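Local coordinates for protein methylxanthine N3-demethylase NdmB (Pseudomonas putida, PDB 6ICL) that catalyses the oxygen-dependent N3-demethylation of theobromine and related methylxanthines to release formaldehyde, as a Rieske non-haem iron oxygenase in bacterial caffeine degradation, at residues E47-N50 with P56-V59; K65-R70 with D101-P106; D156-P161 with D362-N367; F198-P203 with P209-H214; F228-P233 with D336-Q341. One frame throughout, in Å; residues are numbered along the deposited sequence.

Interaction 1: residues E47-N50 with P56-V59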
# COMPACT_ATOMS: atom_id res chain seq x y z
N GLU A 47 -12.10 -25.37 -10.28
CA GLU A 47 -13.51 -24.99 -10.25
C GLU A 47 -13.73 -23.58 -9.73
O GLU A 47 -14.68 -22.91 -10.14
CB GLU A 47 -14.30 -26.01 -9.43
CG GLU A 47 -14.36 -27.39 -10.12
CD GLU A 47 -15.20 -28.41 -9.33
OE1 GLU A 47 -15.44 -28.20 -8.13
OE2 GLU A 47 -15.62 -29.43 -9.94
N ARG A 48 -12.84 -23.08 -8.86
CA ARG A 48 -12.89 -21.70 -8.34
C ARG A 48 -12.33 -20.66 -9.30
O ARG A 48 -12.51 -19.47 -9.04
CB ARG A 48 -12.08 -21.57 -7.05
CG ARG A 48 -12.77 -22.01 -5.79
CD ARG A 48 -11.73 -22.43 -4.71
NE ARG A 48 -10.40 -21.82 -4.83
CZ ARG A 48 -9.29 -22.32 -4.25
NH1 ARG A 48 -9.35 -23.44 -3.53
NH2 ARG A 48 -8.13 -21.70 -4.39
N ALA A 49 -11.61 -21.05 -10.36
CA ALA A 49 -10.95 -20.11 -11.25
C ALA A 49 -11.91 -19.30 -12.11
O ALA A 49 -11.52 -18.26 -12.65
CB ALA A 49 -10.00 -20.87 -12.17
N ASN A 50 -13.15 -19.75 -12.29
CA ASN A 50 -14.09 -19.08 -13.18
C ASN A 50 -15.46 -19.30 -12.57
O ASN A 50 -15.72 -20.39 -12.05
CB ASN A 50 -13.99 -19.65 -14.62
CG ASN A 50 -14.92 -18.94 -15.61
OD1 ASN A 50 -16.13 -19.15 -15.60
ND2 ASN A 50 -14.34 -18.14 -16.49
N PRO A 56 -12.87 -21.30 -18.37
CA PRO A 56 -11.46 -21.64 -18.60
C PRO A 56 -10.53 -21.06 -17.52
O PRO A 56 -10.91 -20.12 -16.82
CB PRO A 56 -11.18 -21.05 -19.98
CG PRO A 56 -12.11 -19.82 -20.05
CD PRO A 56 -13.35 -20.25 -19.29
N MET A 57 -9.34 -21.65 -17.37
CA MET A 57 -8.39 -21.24 -16.35
C MET A 57 -7.01 -21.29 -16.98
O MET A 57 -6.76 -22.10 -17.89
CB MET A 57 -8.46 -22.13 -15.08
CG MET A 57 -7.14 -22.86 -14.65
SD MET A 57 -7.19 -23.38 -12.95
CE MET A 57 -5.72 -22.70 -12.20
N GLY A 58 -6.12 -20.41 -16.52
CA GLY A 58 -4.74 -20.38 -16.99
C GLY A 58 -3.80 -21.02 -15.96
O GLY A 58 -3.96 -20.81 -14.76
N VAL A 59 -2.85 -21.82 -16.46
CA VAL A 59 -1.78 -22.39 -15.66
C VAL A 59 -0.52 -22.32 -16.50
O VAL A 59 -0.57 -22.22 -17.73
CB VAL A 59 -2.00 -23.86 -15.22
CG1 VAL A 59 -3.19 -23.99 -14.28
CG2 VAL A 59 -2.17 -24.78 -16.46

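Interaction 2: residues K65-R70 with D101-P106. With FES (Fe2/s2 (inorganic) cluster), chain B.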
# COMPACT_ATOMS: atom_id res chain seq x y z
N LYS A 65 2.32 -21.66 -21.36
CA LYS A 65 1.02 -21.16 -20.93
C LYS A 65 -0.06 -22.06 -21.50
O LYS A 65 -0.18 -22.21 -22.72
CB LYS A 65 0.86 -19.71 -21.39
CG LYS A 65 2.10 -18.85 -21.07
CD LYS A 65 1.79 -17.37 -20.82
CE LYS A 65 0.98 -16.72 -21.92
NZ LYS A 65 1.10 -15.22 -21.84
N LEU A 66 -0.84 -22.66 -20.61
CA LEU A 66 -1.89 -23.62 -20.95
C LEU A 66 -3.22 -23.07 -20.50
O LEU A 66 -3.30 -22.32 -19.52
CB LEU A 66 -1.68 -24.99 -20.22
CG LEU A 66 -0.30 -25.69 -20.32
CD1 LEU A 66 -0.33 -27.02 -19.57
CD2 LEU A 66 0.10 -25.90 -21.75
N VAL A 67 -4.29 -23.48 -21.18
CA VAL A 67 -5.65 -23.21 -20.73
C VAL A 67 -6.30 -24.54 -20.35
O VAL A 67 -6.14 -25.54 -21.06
CB VAL A 67 -6.47 -22.47 -21.81
CG1 VAL A 67 -6.42 -23.21 -23.16
CG2 VAL A 67 -7.91 -22.27 -21.33
N LEU A 68 -6.97 -24.56 -19.21
CA LEU A 68 -7.79 -25.67 -18.77
C LEU A 68 -9.25 -25.28 -18.93
O LEU A 68 -9.65 -24.16 -18.58
CB LEU A 68 -7.51 -26.03 -17.30
CG LEU A 68 -6.05 -26.33 -16.94
CD1 LEU A 68 -5.92 -26.65 -15.46
CD2 LEU A 68 -5.49 -27.48 -17.79
N ALA A 69 -10.06 -26.19 -19.46
CA ALA A 69 -11.50 -25.97 -19.49
C ALA A 69 -12.19 -27.32 -19.43
O ALA A 69 -11.67 -28.33 -19.92
CB ALA A 69 -11.93 -25.23 -20.75
N ARG A 70 -13.37 -27.33 -18.82
CA ARG A 70 -14.15 -28.56 -18.72
C ARG A 70 -15.18 -28.52 -19.84
O ARG A 70 -16.07 -27.67 -19.84
CB ARG A 70 -14.82 -28.71 -17.36
CG ARG A 70 -15.65 -29.99 -17.28
CD ARG A 70 -15.56 -30.61 -15.92
NE ARG A 70 -15.86 -29.62 -14.89
CZ ARG A 70 -15.65 -29.81 -13.60
NH1 ARG A 70 -15.13 -30.94 -13.17
NH2 ARG A 70 -15.96 -28.85 -12.75
N ASP A 101 -19.93 -28.86 -25.79
CA ASP A 101 -19.21 -27.74 -25.20
C ASP A 101 -18.00 -27.35 -26.04
O ASP A 101 -17.34 -28.18 -26.67
CB ASP A 101 -18.74 -28.09 -23.79
CG ASP A 101 -19.89 -28.33 -22.86
OD1 ASP A 101 -20.99 -27.81 -23.15
OD2 ASP A 101 -19.70 -29.03 -21.83
N TYR A 102 -17.70 -26.05 -26.02
CA TYR A 102 -16.56 -25.51 -26.74
C TYR A 102 -15.87 -24.47 -25.87
O TYR A 102 -16.48 -23.86 -24.98
CB TYR A 102 -16.98 -24.88 -28.08
CG TYR A 102 -17.64 -25.89 -29.00
CD1 TYR A 102 -16.88 -26.70 -29.84
CD2 TYR A 102 -19.03 -26.06 -28.99
CE1 TYR A 102 -17.49 -27.65 -30.67
CE2 TYR A 102 -19.65 -27.01 -29.81
CZ TYR A 102 -18.87 -27.79 -30.65
OH TYR A 102 -19.47 -28.73 -31.45
N LEU A 103 -14.60 -24.26 -26.15
CA LEU A 103 -13.82 -23.19 -25.55
C LEU A 103 -13.82 -22.03 -26.53
O LEU A 103 -13.26 -22.12 -27.63
CB LEU A 103 -12.42 -23.68 -25.23
CG LEU A 103 -11.41 -22.63 -24.76
CD1 LEU A 103 -11.83 -22.04 -23.44
CD2 LEU A 103 -10.08 -23.35 -24.64
N GLU A 104 -14.46 -20.94 -26.14
CA GLU A 104 -14.64 -19.80 -27.02
C GLU A 104 -13.57 -18.75 -26.75
O GLU A 104 -13.35 -18.37 -25.60
CB GLU A 104 -16.03 -19.18 -26.81
CG GLU A 104 -16.30 -18.01 -27.71
CD GLU A 104 -17.63 -17.35 -27.40
OE1 GLU A 104 -17.79 -16.80 -26.29
OE2 GLU A 104 -18.54 -17.40 -28.26
N CYS A 105 -12.92 -18.28 -27.81
CA CYS A 105 -11.91 -17.24 -27.63
C CYS A 105 -12.58 -15.93 -27.20
O CYS A 105 -13.69 -15.62 -27.65
CB CYS A 105 -11.13 -17.03 -28.92
SG CYS A 105 -9.88 -15.68 -28.82
N PRO A 106 -11.94 -15.14 -26.32
CA PRO A 106 -12.56 -13.86 -25.89
C PRO A 106 -12.55 -12.80 -26.96
O PRO A 106 -13.23 -11.77 -26.80
CB PRO A 106 -11.69 -13.43 -24.70
CG PRO A 106 -10.34 -13.99 -25.02
CD PRO A 106 -10.66 -15.37 -25.62
FE1 FES B . -9.47 -13.83 -32.97
FE2 FES B . -9.15 -15.72 -30.99
S1 FES B . -7.81 -14.04 -31.45
S2 FES B . -10.82 -15.43 -32.39

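Interaction 3: residues D156-P161 with D362-N367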
# COMPACT_ATOMS: atom_id res chain seq x y z
N ASP A 156 5.43 -42.73 -24.40
CA ASP A 156 4.40 -43.64 -23.86
C ASP A 156 4.95 -44.58 -22.79
O ASP A 156 4.75 -45.80 -22.84
CB ASP A 156 3.75 -44.44 -24.99
CG ASP A 156 2.59 -45.32 -24.51
OD1 ASP A 156 1.88 -44.93 -23.55
OD2 ASP A 156 2.41 -46.43 -25.06
N CYS A 157 5.62 -44.02 -21.77
CA CYS A 157 6.10 -44.88 -20.69
C CYS A 157 5.99 -44.27 -19.30
O CYS A 157 6.60 -44.80 -18.36
CB CYS A 157 7.55 -45.29 -20.92
SG CYS A 157 8.66 -43.91 -21.05
N THR A 158 5.22 -43.20 -19.12
CA THR A 158 5.08 -42.56 -17.82
C THR A 158 3.62 -42.60 -17.39
O THR A 158 2.70 -42.65 -18.22
CB THR A 158 5.60 -41.11 -17.85
OG1 THR A 158 4.95 -40.39 -18.91
CG2 THR A 158 7.12 -41.08 -18.08
N GLN A 159 3.40 -42.58 -16.08
CA GLN A 159 2.04 -42.57 -15.54
C GLN A 159 1.92 -41.53 -14.43
O GLN A 159 2.92 -40.96 -13.96
CB GLN A 159 1.64 -43.95 -15.01
CG GLN A 159 2.48 -44.47 -13.88
CD GLN A 159 2.10 -45.91 -13.53
OE1 GLN A 159 0.97 -46.33 -13.77
NE2 GLN A 159 3.05 -46.67 -12.98
N ILE A 160 0.69 -41.30 -14.00
CA ILE A 160 0.43 -40.30 -12.96
C ILE A 160 1.02 -40.78 -11.64
O ILE A 160 0.82 -41.96 -11.26
CB ILE A 160 -1.06 -40.02 -12.84
CG1 ILE A 160 -1.54 -39.28 -14.09
CG2 ILE A 160 -1.36 -39.21 -11.56
CD1 ILE A 160 -3.03 -39.33 -14.32
N PRO A 161 1.72 -39.92 -10.92
CA PRO A 161 2.40 -40.33 -9.69
C PRO A 161 1.55 -41.14 -8.73
O PRO A 161 0.33 -41.01 -8.65
CB PRO A 161 2.81 -38.99 -9.07
CG PRO A 161 3.22 -38.18 -10.32
CD PRO A 161 2.22 -38.61 -11.40
N ASP A 362 14.00 -47.01 -21.61
CA ASP A 362 14.88 -47.86 -20.82
C ASP A 362 15.20 -47.22 -19.49
O ASP A 362 15.14 -47.87 -18.44
CB ASP A 362 16.18 -48.15 -21.59
CG ASP A 362 16.02 -49.28 -22.59
OD1 ASP A 362 15.14 -50.15 -22.39
OD2 ASP A 362 16.80 -49.30 -23.56
N SER A 363 15.54 -45.93 -19.51
CA SER A 363 15.88 -45.22 -18.28
C SER A 363 14.69 -45.19 -17.31
O SER A 363 14.85 -45.45 -16.11
CB SER A 363 16.35 -43.82 -18.61
OG SER A 363 16.69 -43.14 -17.41
N VAL A 364 13.49 -44.89 -17.82
CA VAL A 364 12.29 -44.85 -16.97
C VAL A 364 11.98 -46.24 -16.41
O VAL A 364 11.73 -46.41 -15.21
CB VAL A 364 11.08 -44.30 -17.75
CG1 VAL A 364 9.81 -44.44 -16.93
CG2 VAL A 364 11.27 -42.85 -18.16
N LEU A 365 11.96 -47.25 -17.29
CA LEU A 365 11.33 -48.53 -16.96
C LEU A 365 12.27 -49.58 -16.38
O LEU A 365 11.78 -50.56 -15.79
CB LEU A 365 10.66 -49.10 -18.21
CG LEU A 365 9.53 -48.24 -18.76
CD1 LEU A 365 9.20 -48.66 -20.19
CD2 LEU A 365 8.30 -48.39 -17.86
N THR A 366 13.58 -49.43 -16.51
CA THR A 366 14.51 -50.46 -16.03
C THR A 366 14.62 -50.44 -14.51
O THR A 366 15.10 -49.45 -13.94
CB THR A 366 15.90 -50.27 -16.65
OG1 THR A 366 15.83 -50.47 -18.07
CG2 THR A 366 16.89 -51.23 -16.02
N ASN A 367 14.20 -51.52 -13.85
CA ASN A 367 14.33 -51.57 -12.41
C ASN A 367 15.78 -51.82 -12.01
O ASN A 367 16.56 -52.40 -12.76
CB ASN A 367 13.42 -52.65 -11.83
CG ASN A 367 11.97 -52.31 -12.00
OD1 ASN A 367 11.64 -51.33 -12.67
ND2 ASN A 367 11.10 -53.10 -11.41

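Interaction 4: residues F198-P203 with P209-H214. With FE (Fe (III) ion), chain C.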
# COMPACT_ATOMS: atom_id res chain seq x y z
N PHE A 198 16.39 -31.41 10.01
CA PHE A 198 15.40 -31.16 11.07
C PHE A 198 16.01 -30.40 12.24
O PHE A 198 15.37 -29.49 12.80
CB PHE A 198 14.80 -32.47 11.59
CG PHE A 198 13.75 -33.06 10.70
CD1 PHE A 198 13.73 -32.77 9.34
CD2 PHE A 198 12.78 -33.90 11.23
CE1 PHE A 198 12.76 -33.32 8.51
CE2 PHE A 198 11.83 -34.46 10.41
CZ PHE A 198 11.82 -34.17 9.04
N ALA A 199 17.23 -30.76 12.66
CA ALA A 199 17.79 -30.14 13.86
C ALA A 199 17.99 -28.64 13.68
O ALA A 199 17.95 -27.87 14.65
CB ALA A 199 19.12 -30.81 14.24
N PHE A 200 18.16 -28.20 12.43
CA PHE A 200 18.48 -26.80 12.17
C PHE A 200 17.29 -26.02 11.63
O PHE A 200 17.12 -24.84 11.98
CB PHE A 200 19.69 -26.73 11.22
CG PHE A 200 20.80 -27.67 11.67
CD1 PHE A 200 21.67 -27.30 12.70
CD2 PHE A 200 20.91 -28.96 11.13
CE1 PHE A 200 22.65 -28.20 13.16
CE2 PHE A 200 21.89 -29.86 11.59
CZ PHE A 200 22.75 -29.48 12.59
N VAL A 201 16.46 -26.64 10.80
CA VAL A 201 15.30 -25.95 10.24
C VAL A 201 14.07 -26.10 11.13
O VAL A 201 13.28 -25.16 11.26
CB VAL A 201 15.03 -26.46 8.81
CG1 VAL A 201 13.78 -25.78 8.20
CG2 VAL A 201 16.26 -26.25 7.92
N HIS A 202 13.91 -27.28 11.76
CA HIS A 202 12.69 -27.62 12.50
C HIS A 202 12.93 -27.91 13.98
O HIS A 202 12.26 -28.80 14.52
CB HIS A 202 12.01 -28.85 11.88
CG HIS A 202 11.73 -28.74 10.40
ND1 HIS A 202 10.93 -27.75 9.87
CD2 HIS A 202 12.13 -29.50 9.35
CE1 HIS A 202 10.85 -27.91 8.55
NE2 HIS A 202 11.58 -28.96 8.21
N PRO A 203 13.83 -27.21 14.69
CA PRO A 203 14.20 -27.71 16.03
C PRO A 203 13.04 -27.79 17.02
O PRO A 203 12.92 -28.80 17.73
CB PRO A 203 15.27 -26.71 16.50
CG PRO A 203 15.02 -25.47 15.72
CD PRO A 203 14.51 -25.94 14.38
N PRO A 209 14.36 -38.55 14.13
CA PRO A 209 14.58 -39.91 14.62
C PRO A 209 15.91 -40.53 14.20
O PRO A 209 16.15 -41.70 14.52
CB PRO A 209 13.41 -40.68 14.00
CG PRO A 209 13.11 -39.95 12.74
CD PRO A 209 13.40 -38.49 13.01
N PHE A 210 16.78 -39.79 13.49
CA PHE A 210 18.04 -40.35 13.00
C PHE A 210 19.24 -39.46 13.27
O PHE A 210 20.27 -39.61 12.59
CB PHE A 210 17.99 -40.62 11.49
CG PHE A 210 16.78 -41.38 11.02
CD1 PHE A 210 15.72 -40.71 10.41
CD2 PHE A 210 16.72 -42.76 11.13
CE1 PHE A 210 14.61 -41.42 9.94
CE2 PHE A 210 15.62 -43.47 10.66
CZ PHE A 210 14.56 -42.80 10.07
N PHE A 211 19.16 -38.50 14.20
CA PHE A 211 20.21 -37.48 14.24
C PHE A 211 21.56 -38.09 14.60
O PHE A 211 21.66 -38.90 15.54
CB PHE A 211 19.88 -36.35 15.21
CG PHE A 211 20.88 -35.20 15.15
CD1 PHE A 211 21.07 -34.50 13.96
CD2 PHE A 211 21.63 -34.84 16.26
CE1 PHE A 211 21.98 -33.45 13.89
CE2 PHE A 211 22.54 -33.79 16.20
CZ PHE A 211 22.71 -33.09 15.01
N ALA A 212 22.59 -37.70 13.84
CA ALA A 212 23.97 -38.17 13.97
C ALA A 212 24.11 -39.67 13.70
O ALA A 212 25.21 -40.22 13.86
CB ALA A 212 24.56 -37.81 15.34
N SER A 213 23.02 -40.34 13.31
CA SER A 213 23.02 -41.72 12.86
C SER A 213 23.24 -41.79 11.35
O SER A 213 22.99 -40.83 10.62
CB SER A 213 21.69 -42.41 13.22
OG SER A 213 21.29 -42.13 14.55
N HIS A 214 23.72 -42.95 10.89
CA HIS A 214 23.77 -43.28 9.46
C HIS A 214 22.97 -44.55 9.27
O HIS A 214 23.55 -45.65 9.13
CB HIS A 214 25.20 -43.47 8.93
CG HIS A 214 26.22 -42.59 9.57
ND1 HIS A 214 25.94 -41.31 10.02
CD2 HIS A 214 27.53 -42.81 9.86
CE1 HIS A 214 27.03 -40.79 10.56
NE2 HIS A 214 28.01 -41.68 10.46
FE FE C . 11.78 -29.59 6.43
O HOH W 1 10.59 -31.19 5.85

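Interaction 5: residues F228-P233 with D336-Q341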
# COMPACT_ATOMS: atom_id res chain seq x y z
N PHE A 228 12.61 -46.28 -1.23
CA PHE A 228 13.53 -46.49 -0.13
C PHE A 228 12.73 -46.49 1.15
O PHE A 228 11.59 -46.01 1.20
CB PHE A 228 14.64 -45.43 -0.10
CG PHE A 228 14.16 -44.01 -0.33
CD1 PHE A 228 13.94 -43.54 -1.61
CD2 PHE A 228 13.93 -43.16 0.74
CE1 PHE A 228 13.49 -42.24 -1.83
CE2 PHE A 228 13.48 -41.85 0.52
CZ PHE A 228 13.27 -41.40 -0.75
N LYS A 229 13.33 -47.04 2.18
CA LYS A 229 12.69 -47.20 3.47
C LYS A 229 13.71 -46.79 4.52
O LYS A 229 14.90 -47.09 4.39
CB LYS A 229 12.19 -48.65 3.67
CG LYS A 229 11.70 -48.98 5.08
CD LYS A 229 10.82 -50.23 5.09
CE LYS A 229 10.42 -50.64 6.52
NZ LYS A 229 10.77 -52.06 6.85
N LEU A 230 13.27 -46.03 5.51
CA LEU A 230 14.12 -45.57 6.60
C LEU A 230 13.52 -46.07 7.90
O LEU A 230 12.31 -45.93 8.12
CB LEU A 230 14.23 -44.04 6.63
CG LEU A 230 14.68 -43.31 5.36
CD1 LEU A 230 14.72 -41.81 5.61
CD2 LEU A 230 16.03 -43.79 4.88
N ALA A 231 14.36 -46.66 8.75
CA ALA A 231 13.93 -47.13 10.05
C ALA A 231 14.90 -46.56 11.11
O ALA A 231 16.11 -46.55 10.87
CB ALA A 231 13.90 -48.66 10.11
N PRO A 232 14.38 -46.06 12.22
CA PRO A 232 15.27 -45.65 13.33
C PRO A 232 15.93 -46.86 13.96
O PRO A 232 15.50 -48.00 13.74
CB PRO A 232 14.30 -44.96 14.32
CG PRO A 232 13.09 -44.62 13.51
CD PRO A 232 12.98 -45.69 12.46
N PRO A 233 17.00 -46.66 14.75
CA PRO A 233 17.70 -47.80 15.38
C PRO A 233 16.90 -48.48 16.51
O PRO A 233 16.13 -47.83 17.22
CB PRO A 233 18.98 -47.16 15.93
CG PRO A 233 18.64 -45.71 16.12
CD PRO A 233 17.68 -45.38 15.01
N ASP A 336 23.68 -38.06 2.02
CA ASP A 336 22.88 -37.56 0.90
C ASP A 336 22.55 -38.64 -0.12
O ASP A 336 22.18 -38.32 -1.26
CB ASP A 336 23.60 -36.40 0.20
CG ASP A 336 23.95 -35.26 1.15
OD1 ASP A 336 23.13 -34.89 2.02
OD2 ASP A 336 25.06 -34.70 1.02
N LYS A 337 22.63 -39.91 0.27
CA LYS A 337 22.44 -41.03 -0.65
C LYS A 337 21.16 -40.88 -1.48
O LYS A 337 21.18 -41.04 -2.71
CB LYS A 337 22.43 -42.34 0.16
CG LYS A 337 22.34 -43.65 -0.61
CD LYS A 337 22.31 -44.82 0.40
CE LYS A 337 22.79 -46.14 -0.20
NZ LYS A 337 22.15 -46.35 -1.52
N ILE A 338 20.04 -40.60 -0.83
CA ILE A 338 18.78 -40.39 -1.55
C ILE A 338 18.93 -39.28 -2.58
O ILE A 338 18.59 -39.44 -3.76
CB ILE A 338 17.64 -40.09 -0.57
CG1 ILE A 338 17.37 -41.31 0.31
CG2 ILE A 338 16.41 -39.64 -1.32
CD1 ILE A 338 16.58 -40.97 1.58
N SER A 339 19.44 -38.13 -2.15
CA SER A 339 19.60 -37.01 -3.07
C SER A 339 20.54 -37.36 -4.23
O SER A 339 20.28 -37.00 -5.38
CB SER A 339 20.11 -35.80 -2.28
OG SER A 339 20.85 -34.94 -3.10
N VAL A 340 21.63 -38.07 -3.94
CA VAL A 340 22.57 -38.45 -5.00
C VAL A 340 21.89 -39.38 -6.01
O VAL A 340 22.02 -39.20 -7.22
CB VAL A 340 23.83 -39.08 -4.37
CG1 VAL A 340 24.72 -39.73 -5.43
CG2 VAL A 340 24.61 -38.02 -3.64
N GLN A 341 21.14 -40.37 -5.52
CA GLN A 341 20.42 -41.26 -6.43
C GLN A 341 19.36 -40.51 -7.23
O GLN A 341 19.11 -40.82 -8.40
CB GLN A 341 19.79 -42.41 -5.63
CG GLN A 341 20.84 -43.33 -5.03
CD GLN A 341 21.85 -43.78 -6.08
OE1 GLN A 341 21.47 -44.28 -7.15
NE2 GLN A 341 23.12 -43.57 -5.80

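Interaction 1: residues E47-N50 with P56-V59
The flat group of this contact is the carboxamide of N50, set against the puckered ring of P56, and the two side chains cross obliquely. It is the nitrogen end of the amide that comes nearest: N50 ND2 lies 3.6 Å from P56 CD and 4.0 Å from P56 N. The amide gets there because N50 CG is anti to the backbone N (chi1 -178°), which swings it across to the proline. Its oxygen is held by a backbone amide nearby, OD1 accepting from S52 N, so one end of the group is bonded while the other packs. P56 follows a cis peptide bond, and N50 CB also comes within 3.8 Å of P56 O.

The second half of the contact is apolar. A49 CB points at the strand and meets M57 CB at 3.5 Å, with M57 SD also close, 3.8 Å from the same A49 CB. M57 has a nearly eclipsed chi1 of 122°, and its chain bends at the thioether to pass beside the alanine methyl.

M57 also packs on L68 of strand 64-71 and on C41 of strand 37-42, while E47 and R48 touch P299 and H301 of the second subunit. The whole is a short helix, 43-48, whose outgoing loop folds back on the start of the edge strand 57-61, the first arm of a beta-hairpin with 64-71 in the antiparallel sheet of the Rieske domain.

Interaction 2: residues K65-R70 with D101-P106
V67 and L103 reach for one another tip to tip between two beta sheets. Both valine methyls point at one leucine methyl: L103 CD2 is 4.0 Å from V67 CG1 and 4.1 Å from V67 CG2. The leucine is extended toward them with CG anti to the backbone N (chi1 172°), and its other branch turns to A69, L103 CD1 lying 4.2 Å from A69 CB. A single leucine thus straddles two alternate residues of strand 65-70, with P56 packing on V67 and L103 as well.

The strands run nearly antiparallel, at 151°, but their axes are 8.0 Å apart and no hydrogen bond joins them. They belong to different sheets of the Rieske fold: 64-71 to the larger antiparallel sheet, 100-104 to the small one that carries the cluster.

Beyond L103 the second strand gives way to the metal site, where C105 SG binds one cluster iron at 2.3 Å alongside C82; these cysteines belong to the C-x-H and C-x-x-H ligand loops of a Rieske centre. At the opposite end, D101 points toward strand 65-70, but its OD2 accepts from N72 N, and the R70 guanidinium is bonded by E47, G53 and H54.

Interaction 3: residues D156-P161 with D362-N367
This is a mainly apolar contact, without any hydrogen bond across it, between an irregular loop and the C-terminal end of helix 357-365. The loop belongs to the connection that leaves strand 146-150 of the Rieske sheet and leads to strand 171-181 of the catalytic sheet.

C157 carries the loop's side of the contact and meets two successive helix residues. Its sulfur turns to V364, C157 SG lying 4.0 Å from V364 CG2, while its CB faces L365 CD1 at 3.8 Å. With chi1 58° the sulfur is tucked between the backbone N and the carbonyl carbon of C157, which leaves CB and the carbonyl to face the leucine. The other valine branch, V364 CG1, comes to 3.5 Å from C157 O, and L365 CD2 stands 4.0 Å from the same oxygen, so the carbonyl is flanked by methyls on this side. T158 CG2 adds a loose touch on V364 CG1; the threonine hydroxyl is engaged by H35 O and R150 NH1. F360 and R361, one turn earlier on the helix, also pack on C157.

The helix closes just beyond. T366, the first residue to leave helical backbone angles, gives two bonds to D362 O, from its N at 2.9 Å and from OG1 at 2.7 Å. They reach the carbonyl from opposite faces of its plane, the hydroxyl tilted 29° out of it. A threonine doubling the last helical bond in this way finishes the helix where the interdomain connection of the Rieske oxygenase leans against its final turn.

Interaction 4: residues F198-P203 with P209-H214
The CA atoms of A199 and F211 stand 7.7 Å apart where the short helix 198-201 faces a type II beta turn running from F210 to S213, closed by S213 N to F210 O at 2.9 Å.

F211 projects from the second position of that turn with CG anti to its own N (chi1 -173°), which sends the ring out to the helix. Its CE1 does most of the touching: it lies 3.9 Å from A199 CB and 4.2 Å from F200 CZ. Both partners approach the F211 ring obliquely. Within the helix, A199 CB sits over one face of the F200 ring near its rim, so methyl and both rings form one small apolar cluster. The cluster lies at a subunit boundary, F200 packing on H108 and F211 on P122 of the fourth subunit.

At its end the helix gives way to H202, whose NE2 binds the iron at 1.9 Å; a water is also bound, at 2.1 Å from the metal. H197 and D314 complete the protein's share, the two-histidine, one-carboxylate set of non-haem iron oxygenases. V201 CG1 lies over one face of the imidazole, F198 CD1 lies at its edge, and ND1 bonds to E313 OE1.

The helix and the turn therefore meet only through apolar side-chain contacts, with no hydrogen bond between them, whereas the directional bonds, to iron and to the second-shell E313, fix the rotation of the H202 ring.

Interaction 5: residues F228-P233 with D336-Q341
I338 enters the contact with CB directed at strand 228-230, and its branches spread across one face of the F228 ring. From CB the side chain divides. CG2, anti to the backbone N, lies on that same side, just past the CZ-CE1 rim, 3.6 Å from F228 CZ and 3.9 Å from F228 CE1. CG1, beside the backbone N with chi1 -66°, sits over the ring face itself: it is 4.0 Å from the ring centroid and only 15° off the normal, a CH-pi contact displaced slightly toward the rim. The chain then runs on to CD1, which, on the same face, ends by the CD2-CE2 edge, 3.4 Å from F228 CE2 and 3.5 Å from F228 CD2. I338 CD1 touches L230 CD2 more loosely, at 4.4 Å, so the tip bridges two alternate residues of the strand.

With CG between its backbone N and carbonyl carbon (chi1 44°), F228 presents a ring face to the isoleucine, and the two side chains meet at about a right angle. Y250 of the next strand stacks with the same ring, and L230 goes on to pack against F195 and F210. No polar bond crosses between the segments.

At the head of the helix, D336 OD2 hydrogen-bonds to H84 NE2 and S339 OG to R85 NH2, both of the fourth subunit; H84 is a predicted cluster ligand, so this end faces that subunit's Rieske centre. The first turn of helix 337-355 thus lies on strand 225-230, between strands 246-253 and 219-222 of the catalytic sheet.

How the interactions relate
Interactions 1 and 2 share the Rieske domain and touch through the neighbouring strands 57-61 and 64-71 of one sheet. Interactions 4 and 5 form a second touching pair in the catalytic domain, F210 lying against A231 and P232, and both meet the fourth subunit. Interaction 3 stands apart from all four, although its helix directly follows the one in interaction 5. Interactions 2 and 5 are buried, aliphatic in one and methyl-on-aromatic in the other; 1 and 3 are partly buried; 4 lies at the chain's surface. Metal ligands occur in 2 and 4, yet neither contact is made by them.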